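Local coordinates for protein transcriptional regulator, MarR family, putative (Bacillus cereus, PDB 3BJA) that probably binds DNA as a dimeric transcription factor of the MarR family, with a winged helix-turn-helix fold, at residues Glu124-Leu127 against Glu128-Leu132. Residues are numbered along the deposited sequence; the frame is centred on the assembly and turned at random.
Sequences EGIL and EDLLL
Ile126 and Leu130, and beside them Leu127 and Leu131, are one-turn neighbours on the amphipathic helix 121-138, the C-terminal helix of this MarR-type chain, which in this family belongs to the dimerization region. The backbone supplies the polar part of the contact, four successive i to i+4 hydrogen bonds from the N-H groups of Glu128, Asp129, Leu130 and Leu131 to the carbonyls of Glu124, Gly125, Ile126 and Leu127. Glu128 N lies 2.9 Å from Glu124 O. The longest bond, Asp129 N to Gly125 O at 3.2 Å, also has its donor tilted most from the carbonyl plane, by 35°, whereas Leu130 N lies in the plane of the Ile126 carbonyl.

Two apolar pairs run along one side. Ile126 directs its CG2 branch anti to its own N, and that methyl meets CD1 of Leu130 at 3.9 Å, the two chains lying alongside and pointing the same way. Leu127 CD1 comes 4.2 Å from Leu131 CG, again side by side. Branched aliphatic residues suit this side, because the second subunit packs against it: Ile126 meets Ile126 of that subunit, Leu127 its Leu7, and Leu131 its Asn10. Leu127 also rests on Phe119 of the same chain, as does Glu124, whose OE1 makes a weak hydrogen bond to Asn3 of the second subunit.

Glu128, its chain extended, and Asp129 are exposed, as suits carboxylates. Gly125, a turn before Asp129, contributes only backbone. Asp129 CG sits beside its own backbone N (chi1 -74°), which turns the carboxylate back along the helix and places CG 3.3 Å from Gly125 O. The oxygens of both groups are acceptors, so this is a close approach without a bond; Gly125 O is held instead by Asp129 N.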
loop_
_atom_site.group_PDB
_atom_site.type_symbol
_atom_site.label_atom_id
_atom_site.label_comp_id
_atom_site.label_asym_id
_atom_site.label_seq_id
_atom_site.Cartn_x
_atom_site.Cartn_y
_atom_site.Cartn_z
ATOM N N GLU A 124 -9.095 -2.746 -22.450
ATOM C CA GLU A 124 -8.517 -1.510 -21.852
ATOM C C GLU A 124 -9.580 -0.422 -21.672
ATOM O O GLU A 124 -9.670 0.185 -20.609
ATOM C CB GLU A 124 -7.361 -0.947 -22.711
ATOM C CG GLU A 124 -6.001 -1.630 -22.483
ATOM C CD GLU A 124 -4.916 -1.246 -23.514
ATOM O OE1 GLU A 124 -5.164 -0.457 -24.477
ATOM O OE2 GLU A 124 -3.796 -1.787 -23.372
ATOM N N GLY A 125 -10.368 -0.187 -22.727
ATOM C CA GLY A 125 -11.490 0.780 -22.704
ATOM C C GLY A 125 -12.563 0.440 -21.674
ATOM O O GLY A 125 -13.094 1.340 -21.005
ATOM N N ILE A 126 -12.863 -0.856 -21.535
ATOM C CA ILE A 126 -13.873 -1.339 -20.587
ATOM C C ILE A 126 -13.339 -1.162 -19.167
ATOM O O ILE A 126 -14.019 -0.599 -18.319
ATOM C CB ILE A 126 -14.291 -2.819 -20.884
ATOM C CG1 ILE A 126 -15.006 -2.901 -22.230
ATOM C CG2 ILE A 126 -15.238 -3.367 -19.824
ATOM C CD1 ILE A 126 -15.222 -4.320 -22.726
ATOM N N LEU A 127 -12.113 -1.629 -18.942
ATOM C CA LEU A 127 -11.420 -1.491 -17.648
ATOM C C LEU A 127 -11.274 -0.015 -17.204
ATOM O O LEU A 127 -11.520 0.304 -16.039
ATOM C CB LEU A 127 -10.049 -2.207 -17.711
ATOM C CG LEU A 127 -9.259 -2.465 -16.429
ATOM C CD1 LEU A 127 -10.063 -3.125 -15.338
ATOM C CD2 LEU A 127 -8.080 -3.325 -16.806
ATOM N N GLU A 128 -10.912 0.865 -18.135
ATOM C CA GLU A 128 -10.799 2.302 -17.871
ATOM C C GLU A 128 -12.126 2.856 -17.359
ATOM O O GLU A 128 -12.144 3.492 -16.307
ATOM C CB GLU A 128 -10.380 3.082 -19.137
ATOM C CG GLU A 128 -9.966 4.544 -18.866
ATOM C CD GLU A 128 -10.005 5.461 -20.088
ATOM O OE1 GLU A 128 -10.165 5.000 -21.247
ATOM O OE2 GLU A 128 -9.888 6.686 -19.869
ATOM N N ASP A 129 -13.215 2.609 -18.099
ATOM C CA ASP A 129 -14.576 3.045 -17.708
ATOM C C ASP A 129 -14.956 2.590 -16.287
ATOM O O ASP A 129 -15.409 3.400 -15.464
ATOM C CB ASP A 129 -15.646 2.490 -18.668
ATOM C CG ASP A 129 -15.674 3.179 -20.051
ATOM O OD1 ASP A 129 -14.995 4.206 -20.287
ATOM O OD2 ASP A 129 -16.434 2.671 -20.916
ATOM N N LEU A 130 -14.770 1.295 -16.024
ATOM C CA LEU A 130 -15.115 0.691 -14.743
ATOM C C LEU A 130 -14.307 1.277 -13.584
ATOM O O LEU A 130 -14.888 1.597 -12.530
ATOM C CB LEU A 130 -14.957 -0.840 -14.789
ATOM C CG LEU A 130 -15.994 -1.622 -15.615
ATOM C CD1 LEU A 130 -15.529 -3.059 -15.909
ATOM C CD2 LEU A 130 -17.356 -1.600 -14.913
ATOM N N LEU A 131 -12.987 1.422 -13.774
ATOM C CA LEU A 131 -12.112 1.995 -12.727
ATOM C C LEU A 131 -12.420 3.485 -12.464
ATOM O O LEU A 131 -12.348 3.915 -11.329
ATOM C CB LEU A 131 -10.633 1.785 -13.044
ATOM C CG LEU A 131 -10.055 0.364 -13.053
ATOM C CD1 LEU A 131 -8.558 0.432 -13.305
ATOM C CD2 LEU A 131 -10.294 -0.365 -11.789
ATOM N N LEU A 132 -12.773 4.256 -13.493
ATOM C CA LEU A 132 -13.145 5.685 -13.312
ATOM C C LEU A 132 -14.488 5.811 -12.587
ATOM O O LEU A 132 -14.669 6.708 -11.759
ATOM C CB LEU A 132 -13.133 6.480 -14.635
ATOM C CG LEU A 132 -11.777 7.056 -15.091
ATOM C CD1 LEU A 132 -10.600 6.080 -14.932
ATOM C CD2 LEU A 132 -11.867 7.585 -16.552
#